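Side-chain contacts in citrate lyase, subunit 1 (Methanosaeta concilii, PDB 6HXI), which probably catalyses, as a subunit of ATP citrate lyase, the ATP-driven cleavage of citrate with coenzyme A to give acetyl-CoA and oxaloacetate: residues Val120-Asp125 / Arg188-Thr193; Leu15-Pro20 / Trp231-Phe236; Val73-Asp78 / Glu109-His114; Leu172-Ala177 / Ser206-Val211. All coordinates share one frame; numbering follows the deposited sequence.

Interaction 1: residues Val120-Asp125 / Arg188-Thr193; sequences VAISSD and RFYSDT
Tyr190, on the last turns of helix 173-192, lays its ring against Ile122 and Ser124 of strand 118-125, a helix-on-sheet contact in the ATP-grasp domain, where this helix covers a face of the six-stranded antiparallel sheet. The apolar part is a CH-pi contact. Ile122 CG2 stands over the middle of the Tyr190 ring, 3.5 Å from its centroid and just 3° off the ring normal. A beta-branched residue suits the strand here, because one branch can cover the ring while the other, ending in CD1, comes within 4.0 Å of Tyr190 CB. Tyr190 CG lies anti to the backbone N (chi1 175°), which carries the phenol off the helix towards the strand. The polar part lies at the ring's edge, where Ser124 OG is close to the ring plane. The phenol proton may go to this oxygen or to Ala196 O, a weaker partner, while Ser124 OG also hydrogen-bonds Asp129. A phenylalanine here would probably leave Ser124 OG without its phenol partner. The same serine also faces the neighbouring chain: its O hydrogen-bonds Tyr207 OH of the alpha-type subunit. Tyr190 OH itself lies 2.7 Å from Ser124 OG.

Interaction 2: residues Leu15-Pro20 / Trp231-Phe236; sequences LARYLP and WSELAF
Arg17 reaches Glu233 by a bent route: its CG is anti to the backbone N (chi1 -158°), but the chain then kinks at chi2 and again at chi3 (94°), and the Glu233 chain bends at chi2 to meet it. The two ends do not pair edge to edge. Glu233 OE1 sits over the centre of one guanidinium face, 3.2 Å from Arg17 CZ, with the carboxylate and guanidinium planes 40° apart. The salt bridge between Arg17 NH2 and Glu233 OE1, 3.3 Å long, therefore works by charge alone, since no N-H points at the oxygen. The opposite guanidinium face is covered by Tyr18, whose CE2 stands 3.3 Å above the plane, so the cation is held between a carboxylate oxygen and a ring carbon of Tyr18.

The contact joins the C-terminal end of helix 8-18, in the ATP-grasp domain, to a type I beta turn running from Trp231 to Leu234 and closed by a hydrogen bond of 3.0 Å from Leu234 N to Trp231 O. Ser232 and Glu233 occupy the two central positions of that turn, and both are exposed, where polar residues fit. Ser232 OG comes within 3.5 Å of Arg17 NH2, though its own hydrogen bond goes to Lys229 O. On the buried side, Leu15 packs on Leu186 and Phe189 of helix 173-192. Trp231 takes no part in the ion pair and packs on Leu219, its NE1 hydrogen-bonded to Thr193 O.

Interaction 3: residues Val73-Asp78 / Glu109-His114; sequences VLLDAD and EPFTPH
A carboxylate lies almost flat on an aromatic face: Asp76 and Phe111 stack with their planes 7° apart. Asp76 CB stands 3.8 Å from the centroid of the Phe111 ring, 3° off its normal, as a CH-pi contact, and Asp76 CG lies toward the CD2-CE2 side of the ring, 4.0 Å from Phe111 CD2. Both residues hold CG anti to the backbone N (chi1 174° for Phe111), which lays the carboxylate and ring face to face. The backbone here is a G1 beta bulge, where the edge strand 74-75 turns a corner: Asp76, with positive phi, and Ala77 both face Leu56. Aspartate is one of the non-glycine residues that tolerate positive phi better than most. At the ring's edge, in its plane, Leu75 CD2 comes to 3.9 Å from Phe111 CE1, while Val57 of strand 56-60 also packs on the ring; a broad, flat phenylalanine can serve all three neighbours. An alanine in place of Phe111 would probably open a gap beside Leu75 and leave the bulge at Asp76 without its aromatic cover. Since a negative charge over the pi face would, if anything, be disfavoured, the stack probably rests on the Asp76 CB hydrogens and dispersion, with the carboxylate charge answered by the salt bridge from Asp76 OD1 to Arg55.

Interaction 4: residues Leu172-Ala177 / Ser206-Val211; sequences LGDKRA and SGRGIV
Arg208, in the type II' turn from Ser206 to Gly209, faces the first turn of helix 173-192, its CA lying 8.2 Å from that of Lys175. The turn closes a two-residue beta hairpin: Gly209 N bonds Ser206 O at 3.0 Å, and Ser206 N returns a bond to Gly209 O. Glycine suits two places in the turn, for Gly207 takes the positive phi (75°) that this turn asks of its first central residue, and a side chain on Gly209 would be crowded by Ser206 O.

Arg208 bends at chi3 (97°) so that the edge of its guanidinium approaches Asp174. What touches is the methylene, not the acid: Asp174 CB lies near the guanidinium plane, 3.7 Å from Arg208 NH2. The carboxylate stands across the guanidinium at 82° rather than alongside it. With Asp174 OD1 4.1 Å from Arg208 NH2, the pair is too far apart for a salt bridge, though opposite charges at this range probably still attract weakly. An acid also suits the start of a helix, where it would be favoured by the helix dipole. Lys175 leans its end towards the turn, its NZ 4.2 Å from Gly207 O, and it also makes a cation-pi contact with Phe205. Arg208 also touches a crystal neighbour, so its exact pose may owe something to the lattice.

The hairpin links strands 195-206 and 209-220 and lies beside helix 173-192: Arg208 packs on Leu178, and Ile210 on Phe182 of the helix and on Phe203 and Phe205 of the partner strand.

Interactions 1 and 4 use opposite ends of helix 173-192 on the same antiparallel sheet, their centres about 21 Å apart. Interaction 2 adjoins interaction 1, with centres about 14 Å apart: Thr193 O meets Trp231 NE1 at 2.9 Å in a probable hydrogen bond, and Phe189 packs on Leu19. Interaction 3 belongs to the four-stranded sheet, but its chain leaves towards interaction 4, where Thr112 OG1 and Val211 CG1 lie 4.0 Å apart. Interactions 1, 3 and 4 lie within the ATP-grasp domain. Coenzyme A, by contrast, is bound through Gly259, Gly307 and Phe345, and sodium through Asp255, Thr258 and Ala260, all in the citrate-binding part of the chain.

Interaction 1: residues Val120-Asp125 / Arg188-Thr193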
loop_
_atom_site.group_PDB
_atom_site.type_symbol
_atom_site.label_atom_id
_atom_site.label_comp_id
_atom_site.label_asym_id
_atom_site.label_seq_id
_atom_site.Cartn_x
_atom_site.Cartn_y
_atom_site.Cartn_z
ATOM N N VAL C 120 38.893 17.410 65.312
ATOM C CA VAL C 120 38.533 16.268 64.459
ATOM C C VAL C 120 38.723 16.628 62.978
ATOM O O VAL C 120 38.284 17.688 62.537
ATOM C CB VAL C 120 37.136 15.630 64.760
ATOM C CG1 VAL C 120 35.983 16.591 64.463
ATOM C CG2 VAL C 120 36.948 14.316 64.007
ATOM N N ALA C 121 39.372 15.741 62.217
ATOM C CA ALA C 121 39.567 15.939 60.784
ATOM C C ALA C 121 39.482 14.635 59.995
ATOM O O ALA C 121 40.041 13.609 60.403
ATOM C CB ALA C 121 40.890 16.642 60.511
ATOM N N ILE C 122 38.776 14.679 58.857
ATOM C CA ILE C 122 38.650 13.527 57.978
ATOM C C ILE C 122 39.218 13.894 56.614
ATOM O O ILE C 122 38.867 14.915 56.033
ATOM C CB ILE C 122 37.246 12.858 57.917
ATOM C CG1 ILE C 122 36.608 12.697 59.316
ATOM C CG2 ILE C 122 37.320 11.488 57.176
ATOM C CD1 ILE C 122 35.120 12.410 59.289
ATOM N N SER C 123 40.152 13.069 56.154
ATOM C CA SER C 123 40.868 13.183 54.893
ATOM C C SER C 123 40.944 11.783 54.311
ATOM O O SER C 123 40.788 10.811 55.046
ATOM C CB SER C 123 42.283 13.680 55.169
ATOM O OG SER C 123 42.756 14.446 54.079
ATOM N N SER C 124 41.222 11.654 53.015
ATOM C CA SER C 124 41.343 10.324 52.434
ATOM C C SER C 124 42.734 10.027 51.903
ATOM O O SER C 124 43.446 10.947 51.502
ATOM C CB SER C 124 40.312 10.134 51.340
ATOM O OG SER C 124 38.995 10.250 51.846
ATOM N N ASP C 125 43.117 8.740 51.913
ATOM C CA ASP C 125 44.377 8.235 51.357
ATOM C C ASP C 125 44.043 7.138 50.338
ATOM O O ASP C 125 42.862 6.881 50.143
ATOM C CB ASP C 125 45.383 7.793 52.450
ATOM C CG ASP C 125 45.050 6.568 53.304
ATOM O OD1 ASP C 125 44.075 5.846 52.975
ATOM O OD2 ASP C 125 45.770 6.329 54.296
ATOM N N ARG C 188 30.228 9.136 58.429
ATOM C CA ARG C 188 29.063 8.786 57.614
ATOM C C ARG C 188 28.632 10.012 56.817
ATOM O O ARG C 188 28.367 9.910 55.623
ATOM C CB ARG C 188 27.925 8.258 58.508
ATOM C CG ARG C 188 28.263 6.965 59.236
ATOM C CD ARG C 188 26.997 6.305 59.760
ATOM N NE ARG C 188 27.261 5.376 60.862
ATOM C CZ ARG C 188 27.601 4.096 60.716
ATOM N NH1 ARG C 188 27.768 3.576 59.503
ATOM N NH2 ARG C 188 27.810 3.335 61.780
ATOM N N PHE C 189 28.654 11.176 57.468
ATOM C CA PHE C 189 28.365 12.466 56.871
ATOM C C PHE C 189 29.395 12.783 55.771
ATOM O O PHE C 189 29.017 13.202 54.689
ATOM C CB PHE C 189 28.345 13.540 57.975
ATOM C CG PHE C 189 28.278 14.979 57.524
ATOM C CD1 PHE C 189 27.092 15.518 57.041
ATOM C CD2 PHE C 189 29.395 15.808 57.621
ATOM C CE1 PHE C 189 27.027 16.850 56.627
ATOM C CE2 PHE C 189 29.331 17.141 57.207
ATOM C CZ PHE C 189 28.144 17.655 56.710
ATOM N N TYR C 190 30.679 12.532 56.038
ATOM C CA TYR C 190 31.799 12.745 55.104
ATOM C C TYR C 190 31.610 11.858 53.848
ATOM O O TYR C 190 31.684 12.345 52.710
ATOM C CB TYR C 190 33.112 12.404 55.846
ATOM C CG TYR C 190 34.375 12.446 55.008
ATOM C CD1 TYR C 190 35.124 13.611 54.900
ATOM C CD2 TYR C 190 34.875 11.292 54.405
ATOM C CE1 TYR C 190 36.301 13.649 54.150
ATOM C CE2 TYR C 190 36.061 11.312 53.678
ATOM C CZ TYR C 190 36.766 12.496 53.547
ATOM O OH TYR C 190 37.927 12.531 52.819
ATOM N N SER C 191 31.319 10.571 54.091
ATOM C CA SER C 191 31.137 9.507 53.110
ATOM C C SER C 191 29.915 9.643 52.220
ATOM O O SER C 191 29.991 9.300 51.043
ATOM C CB SER C 191 31.107 8.156 53.813
ATOM O OG SER C 191 32.433 7.661 53.888
ATOM N N ASP C 192 28.782 10.079 52.778
ATOM C CA ASP C 192 27.541 10.198 52.024
ATOM C C ASP C 192 27.320 11.560 51.378
ATOM O O ASP C 192 26.523 11.639 50.429
ATOM C CB ASP C 192 26.335 9.817 52.900
ATOM C CG ASP C 192 26.353 8.414 53.498
ATOM O OD1 ASP C 192 27.061 7.536 52.945
ATOM O OD2 ASP C 192 25.629 8.187 54.497
ATOM N N THR C 193 28.027 12.619 51.852
ATOM C CA THR C 193 27.847 13.980 51.335
ATOM C C THR C 193 28.981 14.430 50.360
ATOM O O THR C 193 28.986 15.585 49.924
ATOM C CB THR C 193 27.606 14.959 52.492
ATOM O OG1 THR C 193 26.869 14.273 53.495
ATOM C CG2 THR C 193 26.802 16.192 52.077
#

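Interaction 2: residues Leu15-Pro20 / Trp231-Phe236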
loop_
_atom_site.group_PDB
_atom_site.type_symbol
_atom_site.label_atom_id
_atom_site.label_comp_id
_atom_site.label_asym_id
_atom_site.label_seq_id
_atom_site.Cartn_x
_atom_site.Cartn_y
_atom_site.Cartn_z
ATOM N N LEU C 15 26.252 20.287 58.072
ATOM C CA LEU C 15 26.358 19.572 59.340
ATOM C C LEU C 15 25.065 19.694 60.154
ATOM O O LEU C 15 24.600 18.693 60.699
ATOM C CB LEU C 15 27.564 20.046 60.170
ATOM C CG LEU C 15 27.943 19.075 61.278
ATOM C CD1 LEU C 15 28.740 17.937 60.735
ATOM C CD2 LEU C 15 28.711 19.764 62.380
ATOM N N ALA C 16 24.484 20.899 60.214
ATOM C CA ALA C 16 23.240 21.169 60.934
ATOM C C ALA C 16 22.072 20.401 60.321
ATOM O O ALA C 16 21.287 19.814 61.056
ATOM C CB ALA C 16 22.948 22.652 60.937
ATOM N N ARG C 17 22.014 20.332 58.979
ATOM C CA ARG C 17 20.965 19.640 58.244
ATOM C C ARG C 17 21.087 18.119 58.235
ATOM O O ARG C 17 20.114 17.442 58.552
ATOM C CB ARG C 17 20.869 20.175 56.795
ATOM C CG ARG C 17 19.515 19.933 56.125
ATOM C CD ARG C 17 19.071 21.102 55.259
ATOM N NE ARG C 17 19.456 20.935 53.856
ATOM C CZ ARG C 17 20.549 21.455 53.301
ATOM N NH1 ARG C 17 21.395 22.178 54.031
ATOM N NH2 ARG C 17 20.807 21.251 52.015
ATOM N N TYR C 18 22.246 17.580 57.843
ATOM C CA TYR C 18 22.381 16.140 57.615
ATOM C C TYR C 18 23.055 15.324 58.757
ATOM O O TYR C 18 22.782 14.123 58.843
ATOM C CB TYR C 18 23.045 15.889 56.240
ATOM C CG TYR C 18 22.207 16.502 55.141
ATOM C CD1 TYR C 18 20.970 15.958 54.798
ATOM C CD2 TYR C 18 22.568 17.712 54.557
ATOM C CE1 TYR C 18 20.146 16.569 53.856
ATOM C CE2 TYR C 18 21.743 18.339 53.624
ATOM C CZ TYR C 18 20.532 17.762 53.274
ATOM O OH TYR C 18 19.699 18.358 52.351
ATOM N N LEU C 19 23.813 15.946 59.679
ATOM C CA LEU C 19 24.382 15.160 60.785
ATOM C C LEU C 19 23.304 14.576 61.763
ATOM O O LEU C 19 23.487 13.426 62.176
ATOM C CB LEU C 19 25.488 15.880 61.551
ATOM C CG LEU C 19 26.380 14.960 62.415
ATOM C CD1 LEU C 19 27.435 14.240 61.565
ATOM C CD2 LEU C 19 27.042 15.741 63.535
ATOM N N PRO C 20 22.162 15.261 62.076
ATOM C CA PRO C 20 21.147 14.639 62.958
ATOM C C PRO C 20 20.447 13.378 62.410
ATOM O O PRO C 20 19.553 12.858 63.075
ATOM C CB PRO C 20 20.141 15.774 63.199
ATOM C CG PRO C 20 20.837 17.016 62.819
ATOM C CD PRO C 20 21.762 16.637 61.723
ATOM N N TRP C 231 23.590 19.349 48.405
ATOM C CA TRP C 231 24.325 20.562 48.011
ATOM C C TRP C 231 23.414 21.688 47.472
ATOM O O TRP C 231 23.936 22.716 47.019
ATOM C CB TRP C 231 25.391 20.239 46.937
ATOM C CG TRP C 231 26.495 19.298 47.321
ATOM C CD1 TRP C 231 26.604 18.560 48.465
ATOM C CD2 TRP C 231 27.649 18.985 46.530
ATOM N NE1 TRP C 231 27.758 17.811 48.435
ATOM C CE2 TRP C 231 28.423 18.057 47.261
ATOM C CE3 TRP C 231 28.126 19.428 45.287
ATOM C CZ2 TRP C 231 29.626 17.537 46.773
ATOM C CZ3 TRP C 231 29.319 18.912 44.811
ATOM C CH2 TRP C 231 30.048 17.970 45.544
ATOM N N SER C 232 22.071 21.487 47.513
ATOM C CA SER C 232 21.052 22.411 46.985
ATOM C C SER C 232 21.243 23.892 47.344
ATOM O O SER C 232 21.133 24.755 46.466
ATOM C CB SER C 232 19.654 21.958 47.391
ATOM O OG SER C 232 19.512 21.974 48.800
ATOM N N GLU C 233 21.541 24.169 48.625
ATOM C CA GLU C 233 21.717 25.508 49.195
ATOM C C GLU C 233 23.139 26.083 49.092
ATOM O O GLU C 233 23.391 27.144 49.663
ATOM C CB GLU C 233 21.242 25.519 50.667
ATOM C CG GLU C 233 19.755 25.780 50.832
ATOM C CD GLU C 233 18.899 24.567 51.144
ATOM O OE1 GLU C 233 19.019 24.034 52.270
ATOM O OE2 GLU C 233 18.064 24.189 50.289
ATOM N N LEU C 234 24.069 25.420 48.386
ATOM C CA LEU C 234 25.425 25.985 48.325
ATOM C C LEU C 234 25.975 26.197 46.904
ATOM O O LEU C 234 25.538 25.561 45.939
ATOM C CB LEU C 234 26.431 25.177 49.185
ATOM C CG LEU C 234 27.023 23.885 48.600
ATOM C CD1 LEU C 234 28.451 24.103 48.154
ATOM C CD2 LEU C 234 27.009 22.785 49.625
ATOM N N ALA C 235 26.971 27.089 46.826
ATOM C CA ALA C 235 27.721 27.445 45.628
ATOM C C ALA C 235 29.203 27.523 46.014
ATOM O O ALA C 235 29.516 27.969 47.124
ATOM C CB ALA C 235 27.240 28.785 45.085
ATOM N N PHE C 236 30.106 27.049 45.130
ATOM C CA PHE C 236 31.543 27.087 45.406
ATOM C C PHE C 236 32.106 28.516 45.337
ATOM O O PHE C 236 31.910 29.212 44.338
ATOM C CB PHE C 236 32.341 26.116 44.506
ATOM C CG PHE C 236 32.022 24.646 44.658
ATOM C CD1 PHE C 236 32.261 23.984 45.856
ATOM C CD2 PHE C 236 31.549 23.908 43.583
ATOM C CE1 PHE C 236 31.974 22.624 45.995
ATOM C CE2 PHE C 236 31.281 22.544 43.715
ATOM C CZ PHE C 236 31.485 21.915 44.926
#

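Interaction 3: residues Val73-Asp78 / Glu109-His114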
loop_
_atom_site.group_PDB
_atom_site.type_symbol
_atom_site.label_atom_id
_atom_site.label_comp_id
_atom_site.label_asym_id
_atom_site.label_seq_id
_atom_site.Cartn_x
_atom_site.Cartn_y
_atom_site.Cartn_z
ATOM N N VAL C 73 38.438 37.655 64.171
ATOM C CA VAL C 73 37.241 37.061 64.776
ATOM C C VAL C 73 36.716 37.973 65.895
ATOM O O VAL C 73 37.464 38.298 66.822
ATOM C CB VAL C 73 37.479 35.610 65.280
ATOM C CG1 VAL C 73 36.205 35.012 65.873
ATOM C CG2 VAL C 73 38.016 34.713 64.171
ATOM N N LEU C 74 35.432 38.379 65.807
ATOM C CA LEU C 74 34.783 39.197 66.831
ATOM C C LEU C 74 33.983 38.250 67.729
ATOM O O LEU C 74 33.038 37.618 67.254
ATOM C CB LEU C 74 33.880 40.276 66.198
ATOM C CG LEU C 74 33.544 41.466 67.101
ATOM C CD1 LEU C 74 34.564 42.583 66.936
ATOM C CD2 LEU C 74 32.165 42.006 66.805
ATOM N N LEU C 75 34.401 38.108 69.000
ATOM C CA LEU C 75 33.776 37.201 69.965
ATOM C C LEU C 75 32.902 37.908 70.998
ATOM O O LEU C 75 33.269 38.975 71.495
ATOM C CB LEU C 75 34.843 36.360 70.680
ATOM C CG LEU C 75 35.568 35.332 69.840
ATOM C CD1 LEU C 75 37.002 35.758 69.583
ATOM C CD2 LEU C 75 35.533 33.981 70.505
ATOM N N ASP C 76 31.760 37.274 71.344
ATOM C CA ASP C 76 30.758 37.718 72.333
ATOM C C ASP C 76 30.299 39.171 72.104
ATOM O O ASP C 76 30.785 40.093 72.767
ATOM C CB ASP C 76 31.264 37.471 73.773
ATOM C CG ASP C 76 30.218 37.500 74.877
ATOM O OD1 ASP C 76 29.011 37.622 74.557
ATOM O OD2 ASP C 76 30.604 37.367 76.062
ATOM N N ALA C 77 29.372 39.365 71.147
ATOM C CA ALA C 77 28.855 40.688 70.801
ATOM C C ALA C 77 27.334 40.741 70.576
ATOM O O ALA C 77 26.677 39.708 70.455
ATOM C CB ALA C 77 29.598 41.245 69.597
ATOM N N ASP C 78 26.783 41.966 70.580
ATOM C CA ASP C 78 25.368 42.261 70.357
ATOM C C ASP C 78 25.152 42.365 68.852
ATOM O O ASP C 78 26.120 42.595 68.127
ATOM C CB ASP C 78 24.995 43.627 70.996
ATOM C CG ASP C 78 25.367 43.838 72.461
ATOM O OD1 ASP C 78 25.814 42.867 73.109
ATOM O OD2 ASP C 78 25.208 44.978 72.958
ATOM N N GLU C 109 27.162 33.891 63.745
ATOM C CA GLU C 109 26.649 32.743 64.481
ATOM C C GLU C 109 26.591 33.000 66.009
ATOM O O GLU C 109 27.296 33.893 66.488
ATOM C CB GLU C 109 27.479 31.491 64.151
ATOM C CG GLU C 109 28.911 31.510 64.661
ATOM C CD GLU C 109 29.695 30.236 64.417
ATOM O OE1 GLU C 109 29.084 29.220 64.015
ATOM O OE2 GLU C 109 30.926 30.249 64.648
ATOM N N PRO C 110 25.797 32.218 66.788
ATOM C CA PRO C 110 25.773 32.431 68.248
ATOM C C PRO C 110 27.099 32.095 68.938
ATOM O O PRO C 110 27.807 31.182 68.511
ATOM C CB PRO C 110 24.652 31.503 68.728
ATOM C CG PRO C 110 24.533 30.461 67.687
ATOM C CD PRO C 110 24.888 31.117 66.389
ATOM N N PHE C 111 27.434 32.844 69.998
ATOM C CA PHE C 111 28.641 32.641 70.793
ATOM C C PHE C 111 28.386 31.516 71.778
ATOM O O PHE C 111 27.494 31.635 72.630
ATOM C CB PHE C 111 29.041 33.938 71.531
ATOM C CG PHE C 111 30.196 33.803 72.503
ATOM C CD1 PHE C 111 31.510 33.892 72.065
ATOM C CD2 PHE C 111 29.966 33.611 73.861
ATOM C CE1 PHE C 111 32.575 33.768 72.964
ATOM C CE2 PHE C 111 31.032 33.475 74.758
ATOM C CZ PHE C 111 32.329 33.555 74.305
ATOM N N THR C 112 29.162 30.426 71.667
ATOM C CA THR C 112 29.020 29.306 72.587
ATOM C C THR C 112 30.103 29.393 73.680
ATOM O O THR C 112 31.290 29.208 73.387
ATOM C CB THR C 112 28.931 27.968 71.838
ATOM O OG1 THR C 112 27.703 27.972 71.111
ATOM C CG2 THR C 112 28.939 26.751 72.769
ATOM N N PRO C 113 29.701 29.699 74.940
ATOM C CA PRO C 113 30.682 29.740 76.037
ATOM C C PRO C 113 31.091 28.299 76.335
ATOM O O PRO C 113 30.235 27.446 76.602
ATOM C CB PRO C 113 29.903 30.386 77.194
ATOM C CG PRO C 113 28.595 30.852 76.599
ATOM C CD PRO C 113 28.338 29.949 75.445
ATOM N N HIS C 114 32.394 28.015 76.209
ATOM C CA HIS C 114 32.946 26.661 76.312
ATOM C C HIS C 114 34.162 26.515 77.216
ATOM O O HIS C 114 34.844 27.504 77.512
ATOM C CB HIS C 114 33.327 26.193 74.897
ATOM C CG HIS C 114 34.411 27.010 74.256
ATOM N ND1 HIS C 114 34.143 28.241 73.674
ATOM C CD2 HIS C 114 35.732 26.750 74.139
ATOM C CE1 HIS C 114 35.306 28.691 73.234
ATOM N NE2 HIS C 114 36.290 27.823 73.479
#

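Interaction 4: residues Leu172-Ala177 / Ser206-Val211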
loop_
_atom_site.group_PDB
_atom_site.type_symbol
_atom_site.label_atom_id
_atom_site.label_comp_id
_atom_site.label_asym_id
_atom_site.label_seq_id
_atom_site.Cartn_x
_atom_site.Cartn_y
_atom_site.Cartn_z
ATOM N N LEU C 172 36.224 11.948 79.334
ATOM C CA LEU C 172 35.247 11.573 80.365
ATOM C C LEU C 172 34.553 10.243 80.025
ATOM O O LEU C 172 34.665 9.767 78.896
ATOM C CB LEU C 172 34.218 12.706 80.608
ATOM C CG LEU C 172 34.441 13.622 81.828
ATOM C CD1 LEU C 172 35.416 14.753 81.511
ATOM C CD2 LEU C 172 33.131 14.233 82.287
ATOM N N GLY C 173 33.904 9.635 81.020
ATOM C CA GLY C 173 33.186 8.378 80.840
ATOM C C GLY C 173 32.151 8.519 79.744
ATOM O O GLY C 173 32.241 7.850 78.705
ATOM N N ASP C 174 31.215 9.471 79.952
ATOM C CA ASP C 174 30.142 9.808 79.015
ATOM C C ASP C 174 30.713 10.467 77.764
ATOM O O ASP C 174 30.255 10.136 76.666
ATOM C CB ASP C 174 29.088 10.721 79.676
ATOM C CG ASP C 174 28.398 10.144 80.907
ATOM O OD1 ASP C 174 27.831 9.030 80.807
ATOM O OD2 ASP C 174 28.362 10.839 81.951
ATOM N N LYS C 175 31.735 11.362 77.920
ATOM C CA LYS C 175 32.382 12.076 76.801
ATOM C C LYS C 175 33.013 11.143 75.775
ATOM O O LYS C 175 32.753 11.328 74.588
ATOM C CB LYS C 175 33.390 13.139 77.274
ATOM C CG LYS C 175 32.830 14.568 77.325
ATOM C CD LYS C 175 31.921 14.833 78.541
ATOM C CE LYS C 175 31.339 16.229 78.539
ATOM N NZ LYS C 175 30.309 16.401 79.595
ATOM N N ARG C 176 33.779 10.113 76.224
ATOM C CA ARG C 176 34.398 9.137 75.323
ATOM C C ARG C 176 33.379 8.472 74.408
ATOM O O ARG C 176 33.659 8.333 73.220
ATOM C CB ARG C 176 35.192 8.084 76.086
ATOM C CG ARG C 176 36.153 7.292 75.213
ATOM C CD ARG C 176 36.668 6.098 75.972
ATOM N NE ARG C 176 37.831 5.513 75.314
ATOM C CZ ARG C 176 38.375 4.352 75.654
ATOM N NH1 ARG C 176 39.435 3.894 75.002
ATOM N NH2 ARG C 176 37.861 3.636 76.648
ATOM N N ALA C 177 32.197 8.091 74.939
ATOM C CA ALA C 177 31.126 7.479 74.150
ATOM C C ALA C 177 30.461 8.506 73.216
ATOM O O ALA C 177 30.075 8.155 72.099
ATOM C CB ALA C 177 30.089 6.848 75.064
ATOM N N SER C 206 27.659 21.171 74.542
ATOM C CA SER C 206 26.550 22.005 75.002
ATOM C C SER C 206 25.680 21.000 75.740
ATOM O O SER C 206 24.787 20.389 75.144
ATOM C CB SER C 206 25.801 22.605 73.815
ATOM O OG SER C 206 24.925 23.639 74.231
ATOM N N GLY C 207 26.042 20.749 76.997
ATOM C CA GLY C 207 25.412 19.731 77.826
ATOM C C GLY C 207 25.892 18.366 77.372
ATOM O O GLY C 207 27.089 18.073 77.452
ATOM N N ARG C 208 24.968 17.538 76.847
ATOM C CA ARG C 208 25.282 16.214 76.291
ATOM C C ARG C 208 25.242 16.282 74.757
ATOM O O ARG C 208 25.327 15.255 74.083
ATOM C CB ARG C 208 24.344 15.119 76.842
ATOM C CG ARG C 208 24.666 14.697 78.278
ATOM C CD ARG C 208 24.113 13.326 78.627
ATOM N NE ARG C 208 25.122 12.274 78.487
ATOM C CZ ARG C 208 25.258 11.495 77.416
ATOM N NH1 ARG C 208 24.442 11.635 76.376
ATOM N NH2 ARG C 208 26.204 10.566 77.379
ATOM N N GLY C 209 25.132 17.506 74.236
ATOM C CA GLY C 209 25.104 17.806 72.811
ATOM C C GLY C 209 26.474 18.157 72.270
ATOM O O GLY C 209 27.411 18.370 73.049
ATOM N N ILE C 210 26.603 18.225 70.930
ATOM C CA ILE C 210 27.887 18.498 70.280
ATOM C C ILE C 210 27.821 19.762 69.379
ATOM O O ILE C 210 26.939 19.874 68.524
ATOM C CB ILE C 210 28.398 17.203 69.571
ATOM C CG1 ILE C 210 29.920 17.233 69.370
ATOM C CG2 ILE C 210 27.647 16.854 68.282
ATOM C CD1 ILE C 210 30.617 16.440 70.405
ATOM N N VAL C 211 28.741 20.727 69.620
ATOM C CA VAL C 211 28.775 22.024 68.928
ATOM C C VAL C 211 30.092 22.291 68.148
ATOM O O VAL C 211 31.151 22.400 68.773
ATOM C CB VAL C 211 28.457 23.188 69.924
ATOM C CG1 VAL C 211 28.583 24.557 69.264
ATOM C CG2 VAL C 211 27.072 23.032 70.540
#